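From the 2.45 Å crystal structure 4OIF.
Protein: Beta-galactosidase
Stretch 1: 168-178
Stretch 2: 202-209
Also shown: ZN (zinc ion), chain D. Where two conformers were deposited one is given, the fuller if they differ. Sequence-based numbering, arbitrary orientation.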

ATOM      1  N   CYS A 168       1.772 -28.248 -13.268  1.00  7.81           N
ATOM      2  CA  CYS A 168       0.494 -27.871 -12.698  1.00  9.38           C
ATOM      3  C   CYS A 168      -0.509 -27.382 -13.751  1.00 11.40           C
ATOM      4  O   CYS A 168      -1.711 -27.598 -13.597  1.00 11.34           O
ATOM      5  N   GLN A 169      -0.029 -26.723 -14.802  1.00  8.08           N
ATOM      6  CA  GLN A 169      -0.913 -26.270 -15.874  1.00  9.61           C
ATOM      7  C   GLN A 169      -1.511 -27.484 -16.560  1.00 17.35           C
ATOM      8  O   GLN A 169      -2.726 -27.531 -16.853  1.00  8.54           O
ATOM      9  N   GLU A 170      -0.652 -28.469 -16.823  1.00  9.35           N
ATOM     10  CA  GLU A 170      -1.137 -29.672 -17.477  1.00 10.87           C
ATOM     11  C   GLU A 170      -2.112 -30.424 -16.577  1.00 10.17           C
ATOM     12  O   GLU A 170      -3.169 -30.871 -17.039  1.00  7.01           O
ATOM     13  N   ALA A 171      -1.780 -30.521 -15.291  1.00 13.01           N
ATOM     14  CA  ALA A 171      -2.669 -31.193 -14.340  1.00 16.35           C
ATOM     15  C   ALA A 171      -4.040 -30.492 -14.209  1.00 11.88           C
ATOM     16  O   ALA A 171      -5.077 -31.152 -14.064  1.00  7.83           O
ATOM     17  N   PHE A 172      -4.029 -29.162 -14.259  1.00  7.49           N
ATOM     18  CA  PHE A 172      -5.249 -28.352 -14.244  1.00  6.39           C
ATOM     19  C   PHE A 172      -6.081 -28.613 -15.495  1.00  6.45           C
ATOM     20  O   PHE A 172      -7.298 -28.752 -15.423  1.00  7.40           O
ATOM     21  N   ARG A 173      -5.412 -28.695 -16.644  1.00 13.68           N
ATOM     22  CA  ARG A 173      -6.100 -29.045 -17.883  1.00  9.71           C
ATOM     23  C   ARG A 173      -6.753 -30.423 -17.814  1.00 13.07           C
ATOM     24  O   ARG A 173      -7.908 -30.579 -18.224  1.00 12.87           O
ATOM     25  N   GLU A 174      -6.033 -31.413 -17.288  1.00  7.50           N
ATOM     26  CA  GLU A 174      -6.608 -32.754 -17.167  1.00 11.97           C
ATOM     27  C   GLU A 174      -7.782 -32.766 -16.193  1.00 12.70           C
ATOM     28  O   GLU A 174      -8.802 -33.438 -16.423  1.00 14.50           O
ATOM     29  N   TRP A 175      -7.640 -31.988 -15.124  1.00 10.17           N
ATOM     30  CA  TRP A 175      -8.698 -31.814 -14.136  1.00  8.50           C
ATOM     31  C   TRP A 175      -9.954 -31.236 -14.787  1.00  9.82           C
ATOM     32  O   TRP A 175     -11.071 -31.689 -14.529  1.00  9.42           O
ATOM     33  N   LEU A 176      -9.757 -30.248 -15.652  1.00  7.42           N
ATOM     34  CA  LEU A 176     -10.874 -29.580 -16.299  1.00  7.11           C
ATOM     35  C   LEU A 176     -11.533 -30.509 -17.318  1.00 10.55           C
ATOM     36  O   LEU A 176     -12.759 -30.497 -17.478  1.00  8.77           O
ATOM     37  N   LYS A 177     -10.727 -31.310 -18.010  1.00  8.27           N
ATOM     38  CA  LYS A 177     -11.285 -32.275 -18.946  1.00 10.37           C
ATOM     39  C   LYS A 177     -12.161 -33.287 -18.206  1.00 13.83           C
ATOM     40  O   LYS A 177     -13.266 -33.592 -18.664  1.00  7.61           O
ATOM     41  N   LYS A 178     -11.679 -33.791 -17.065  1.00 11.61           N
ATOM     42  CA  LYS A 178     -12.505 -34.676 -16.253  1.00 10.38           C
ATOM     43  C   LYS A 178     -13.794 -33.978 -15.819  1.00 10.25           C
ATOM     44  O   LYS A 178     -14.877 -34.503 -16.036  1.00 16.18           O
ATOM     45  N   ASP A 202      -9.260 -24.540 -27.846  1.00 11.60           N
ATOM     46  CA  ASP A 202      -8.432 -25.726 -27.625  1.00  9.52           C
ATOM     47  C   ASP A 202      -8.009 -25.761 -26.169  1.00 13.77           C
ATOM     48  O   ASP A 202      -7.657 -24.722 -25.603  1.00 19.77           O
ATOM     49  N   TRP A 203      -8.031 -26.950 -25.572  1.00  9.11           N
ATOM     50  CA  TRP A 203      -7.657 -27.130 -24.170  1.00  6.17           C
ATOM     51  C   TRP A 203      -6.266 -26.594 -23.829  1.00  8.60           C
ATOM     52  O   TRP A 203      -6.016 -26.193 -22.701  1.00 12.83           O
ATOM     53  N   SER A 204      -5.364 -26.593 -24.802  1.00 10.85           N
ATOM     54  CA  SER A 204      -4.022 -26.075 -24.585  1.00 10.44           C
ATOM     55  C   SER A 204      -4.004 -24.573 -24.313  1.00  9.84           C
ATOM     56  O   SER A 204      -3.003 -24.043 -23.843  1.00 18.38           O
ATOM     57  N   GLN A 205      -5.098 -23.883 -24.617  1.00  7.91           N
ATOM     58  CA  GLN A 205      -5.137 -22.437 -24.417  1.00 13.10           C
ATOM     59  C   GLN A 205      -5.420 -22.080 -22.971  1.00 10.59           C
ATOM     60  O   GLN A 205      -4.999 -21.039 -22.494  1.00 15.89           O
ATOM     61  N   ILE A 206      -6.127 -22.950 -22.269  1.00  9.69           N
ATOM     62  CA  ILE A 206      -6.501 -22.665 -20.894  1.00 11.72           C
ATOM     63  C   ILE A 206      -5.312 -22.737 -19.933  1.00 10.78           C
ATOM     64  O   ILE A 206      -4.662 -23.767 -19.820  1.00 12.23           O
ATOM     65  N   GLU A 207      -5.007 -21.633 -19.265  1.00  9.58           N
ATOM     66  CA  GLU A 207      -3.993 -21.643 -18.218  0.53 10.35           C
ATOM     67  C   GLU A 207      -4.589 -21.084 -16.932  1.00  7.71           C
ATOM     68  O   GLU A 207      -5.653 -20.466 -16.951  1.00  9.75           O
ATOM     69  N   SER A 208      -3.906 -21.315 -15.821  1.00 10.79           N
ATOM     70  CA  SER A 208      -4.358 -20.806 -14.530  1.00 10.85           C
ATOM     71  C   SER A 208      -4.438 -19.281 -14.560  1.00  9.33           C
ATOM     72  O   SER A 208      -3.733 -18.636 -15.337  1.00  7.81           O
ATOM     73  N   PRO A 209      -5.306 -18.704 -13.720  1.00  9.14           N
ATOM     74  CA  PRO A 209      -5.432 -17.249 -13.648  1.00 10.63           C
ATOM     75  C   PRO A 209      -4.133 -16.583 -13.211  1.00  7.97           C
ATOM     76  O   PRO A 209      -3.329 -17.203 -12.518  1.00  6.71           O
TER

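Residues 168-178, part of a longer helix, lie against an irregular segment, 202-209, and the two bury 539 Å² between them. The helix offers side chains that recur every three or four residues, Gln169, then Phe172 and Arg173, then Leu176 and Lys177, so that one flank of it meets the loop.

The largest bump on the loop is Trp203, whose CA-to-CB bond points toward the helix (chi1 m, chi2 99°). Its flat indole fits beneath the extended chain of Lys177, which is m at chi1 and t from there outward. Lys177 CG stands 3.7 Å from the centroid of the Trp203 six-membered ring, almost along the ring normal, a CH-pi contact over the face, and Lys177 CE comes to 3.5 Å from Trp203 CG. A long aliphatic chain suits this place because it can lie along an aromatic surface while its charged end reaches beyond: Lys177 NZ forms a salt bridge with Glu174 OE2 at 3.2 Å. Leu176 meets the same indole obliquely, its CB 3.9 Å from Trp203 CZ3.

The CA-to-CB bond of Leu176 (m, t) also points toward the loop, and Leu176 CD1 packs 3.7 Å from Ile206 CG2. The CA-to-CB bond of Ile206 (m, t) points sideways, and the same methyl, Ile206 CG2, lies 4.3 Å from Phe172 CE2. The Ile206 CG2 methyl is the bump that sits in the hollow between Phe172 and Leu176. Phe172, t at chi1 and with its CA-to-CB bond toward the loop, is the looser neighbor.

Arg173 (m, t, t) starts with its CA-to-CB bond sideways, but its end comes nearer the loop. Its length lets the guanidinium reach the backbone carbonyl of Ile206: Arg173 NE and Arg173 NH2 both donate weak hydrogen bonds to Ile206 O, at 2.9 and 3.2 Å. Arg173 CD lies close to Trp203 O, at 3.1 Å. The remaining nitrogen, Arg173 NH1, turns back to its own helix in a salt bridge with Glu170 OE2 at 3.0 Å.

Gln169, folded by m rotamers at chi1 and chi2, brings its amide to Ser208. The carboxamide carries an acceptor and a donor together, and both are used: Ser208 N donates to Gln169 OE1 at 2.9 Å, and Gln169 NE2 donates to Ser208 OG at 2.8 Å, both nearly straight. Ser208, p at chi1, offers a backbone NH as donor and a hydroxyl oxygen as acceptor to the one amide.

Cys168 (m) takes no part in the contact; Cys168 SG binds the zinc ion ZN at 2.2 Å, with three other ligands elsewhere in the structure.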

ATOM      1  CB  CYS A 168       0.708 -26.804 -11.616  1.00 10.51           C
ATOM      2  SG  CYS A 168       1.536 -27.447 -10.097  1.00  9.68           S
ATOM      3  CB  GLN A 169      -0.163 -25.408 -16.900  1.00 10.15           C
ATOM      4  CG  GLN A 169       0.463 -24.136 -16.329  1.00  6.92           C
ATOM      5  CD  GLN A 169      -0.563 -23.131 -15.872  1.00  7.75           C
ATOM      6  OE1 GLN A 169      -1.680 -23.094 -16.380  1.00  9.17           O
ATOM      7  NE2 GLN A 169      -0.191 -22.303 -14.902  1.00  8.66           N
ATOM      8  CB  GLU A 170       0.020 -30.568 -17.909  1.00  9.94           C
ATOM      9  CG  GLU A 170       0.371 -30.399 -19.389  1.00 36.23           C
ATOM     10  CD  GLU A 170      -0.856 -30.535 -20.307  1.00 66.48           C
ATOM     11  OE1 GLU A 170      -1.718 -31.412 -20.040  1.00 64.38           O
ATOM     12  OE2 GLU A 170      -0.969 -29.764 -21.291  1.00 47.76           O
ATOM     13  CB  ALA A 171      -1.987 -31.303 -12.970  1.00  8.39           C
ATOM     14  CB  PHE A 172      -4.901 -26.859 -14.136  1.00  9.52           C
ATOM     15  CG  PHE A 172      -6.098 -25.950 -14.060  1.00  7.19           C
ATOM     16  CD1 PHE A 172      -7.132 -26.208 -13.160  1.00  4.00           C
ATOM     17  CD2 PHE A 172      -6.174 -24.816 -14.862  1.00  3.47           C
ATOM     18  CE1 PHE A 172      -8.233 -25.360 -13.080  1.00  7.73           C
ATOM     19  CE2 PHE A 172      -7.261 -23.961 -14.790  1.00  3.51           C
ATOM     20  CZ  PHE A 172      -8.305 -24.231 -13.897  1.00  3.75           C
ATOM     21  CB  ARG A 173      -5.145 -28.982 -19.060  1.00  7.25           C
ATOM     22  CG  ARG A 173      -4.999 -27.592 -19.608  1.00  6.01           C
ATOM     23  CD  ARG A 173      -4.018 -27.536 -20.755  1.00  9.28           C
ATOM     24  NE  ARG A 173      -3.415 -26.216 -20.797  1.00 10.26           N
ATOM     25  CZ  ARG A 173      -2.144 -25.975 -20.515  1.00 13.54           C
ATOM     26  NH1 ARG A 173      -1.327 -26.979 -20.223  1.00 19.80           N
ATOM     27  NH2 ARG A 173      -1.686 -24.731 -20.553  1.00 14.83           N
ATOM     28  CB  GLU A 174      -5.541 -33.764 -16.739  1.00 11.68           C
ATOM     29  CG  GLU A 174      -4.520 -34.052 -17.841  1.00 21.57           C
ATOM     30  CD  GLU A 174      -5.186 -34.531 -19.127  1.00 39.06           C
ATOM     31  OE1 GLU A 174      -6.032 -35.457 -19.036  1.00 20.35           O
ATOM     32  OE2 GLU A 174      -4.884 -33.968 -20.214  1.00 23.97           O
ATOM     33  CB  TRP A 175      -8.206 -30.905 -13.011  1.00  6.58           C
ATOM     34  CG  TRP A 175      -9.143 -30.736 -11.852  1.00 12.90           C
ATOM     35  CD1 TRP A 175      -9.182 -31.494 -10.709  1.00  9.48           C
ATOM     36  CD2 TRP A 175     -10.153 -29.723 -11.695  1.00  8.57           C
ATOM     37  NE1 TRP A 175     -10.149 -31.010  -9.860  1.00  9.95           N
ATOM     38  CE2 TRP A 175     -10.763 -29.930 -10.443  1.00  5.75           C
ATOM     39  CE3 TRP A 175     -10.603 -28.667 -12.496  1.00 10.85           C
ATOM     40  CZ2 TRP A 175     -11.799 -29.125  -9.975  1.00  8.92           C
ATOM     41  CZ3 TRP A 175     -11.632 -27.864 -12.027  1.00  7.88           C
ATOM     42  CH2 TRP A 175     -12.223 -28.101 -10.779  1.00 11.54           C
ATOM     43  CB  LEU A 176     -10.410 -28.273 -16.962  1.00  5.38           C
ATOM     44  CG  LEU A 176     -10.208 -27.050 -16.046  1.00  7.53           C
ATOM     45  CD1 LEU A 176      -9.566 -25.922 -16.824  1.00  9.29           C
ATOM     46  CD2 LEU A 176     -11.516 -26.570 -15.413  1.00  3.21           C
ATOM     47  CB  LYS A 177     -10.184 -32.987 -19.729  1.00  7.45           C
ATOM     48  CG  LYS A 177      -9.469 -32.091 -20.713  1.00 11.54           C
ATOM     49  CD  LYS A 177      -8.366 -32.860 -21.374  1.00 10.29           C
ATOM     50  CE  LYS A 177      -7.562 -31.992 -22.310  1.00 14.07           C
ATOM     51  NZ  LYS A 177      -6.333 -32.706 -22.743  1.00 12.17           N
ATOM     52  CB  LYS A 178     -11.745 -35.179 -15.026  1.00 13.39           C
ATOM     53  CG  LYS A 178     -10.506 -36.005 -15.377  1.00 37.46           C
ATOM     54  CD  LYS A 178      -9.836 -36.598 -14.134  1.00 42.30           C
ATOM     55  CE  LYS A 178      -8.560 -37.382 -14.473  1.00 47.99           C
ATOM     56  NZ  LYS A 178      -7.354 -36.516 -14.656  1.00 31.80           N
ATOM     57  CB  ASP A 202      -7.194 -25.726 -28.535  1.00 11.38           C
ATOM     58  CG  ASP A 202      -6.460 -27.067 -28.533  1.00 24.67           C
ATOM     59  OD1 ASP A 202      -5.599 -27.307 -27.651  1.00 21.42           O
ATOM     60  OD2 ASP A 202      -6.750 -27.886 -29.428  1.00 28.40           O
ATOM     61  CB  TRP A 203      -7.719 -28.607 -23.789  1.00  8.37           C
ATOM     62  CG  TRP A 203      -9.086 -29.171 -23.807  1.00 13.62           C
ATOM     63  CD1 TRP A 203      -9.657 -29.906 -24.806  1.00  8.15           C
ATOM     64  CD2 TRP A 203     -10.078 -29.045 -22.782  1.00 11.19           C
ATOM     65  NE1 TRP A 203     -10.941 -30.254 -24.461  1.00 12.75           N
ATOM     66  CE2 TRP A 203     -11.226 -29.740 -23.225  1.00 11.61           C
ATOM     67  CE3 TRP A 203     -10.110 -28.417 -21.534  1.00  9.26           C
ATOM     68  CZ2 TRP A 203     -12.391 -29.822 -22.465  1.00 15.74           C
ATOM     69  CZ3 TRP A 203     -11.274 -28.498 -20.776  1.00 12.03           C
ATOM     70  CH2 TRP A 203     -12.394 -29.196 -21.244  1.00 11.33           C
ATOM     71  CB  SER A 204      -3.138 -26.374 -25.794  1.00 11.62           C
ATOM     72  OG  SER A 204      -3.599 -25.679 -26.938  1.00 13.43           O
ATOM     73  CB  GLN A 205      -6.184 -21.786 -25.319  1.00  7.07           C
ATOM     74  CG  GLN A 205      -5.822 -21.759 -26.797  1.00  5.19           C
ATOM     75  CD  GLN A 205      -7.050 -21.669 -27.667  1.00 11.59           C
ATOM     76  OE1 GLN A 205      -8.167 -21.537 -27.164  1.00 12.34           O
ATOM     77  NE2 GLN A 205      -6.861 -21.750 -28.977  1.00  6.27           N
ATOM     78  CB  ILE A 206      -7.586 -23.635 -20.417  1.00  6.17           C
ATOM     79  CG1 ILE A 206      -8.812 -23.515 -21.327  1.00 11.09           C
ATOM     80  CG2 ILE A 206      -7.923 -23.361 -18.956  1.00  7.29           C
ATOM     81  CD1 ILE A 206      -9.842 -24.619 -21.156  1.00 11.88           C
ATOM     82  CB  GLU A 207      -2.734 -20.860 -18.645  0.53  7.66           C
ATOM     83  CG  GLU A 207      -2.964 -19.699 -19.620  0.53 10.82           C
ATOM     84  CD  GLU A 207      -1.703 -19.307 -20.409  0.53  8.95           C
ATOM     85  OE1 GLU A 207      -1.623 -18.156 -20.893  0.53  3.11           O
ATOM     86  OE2 GLU A 207      -0.799 -20.155 -20.557  0.53  6.86           O
ATOM     87  CB  SER A 208      -3.416 -21.255 -13.427  1.00  7.29           C
ATOM     88  OG  SER A 208      -2.135 -20.696 -13.641  1.00  8.99           O
ATOM     89  CB  PRO A 209      -6.535 -17.045 -12.604  1.00  5.91           C
ATOM     90  CG  PRO A 209      -6.503 -18.284 -11.786  1.00  5.00           C
ATOM     91  CD  PRO A 209      -6.213 -19.367 -12.770  1.00  8.42           C
TER
HETATM   92 ZN    ZN D 701       3.709 -26.972  -9.974  1.00 13.00          ZN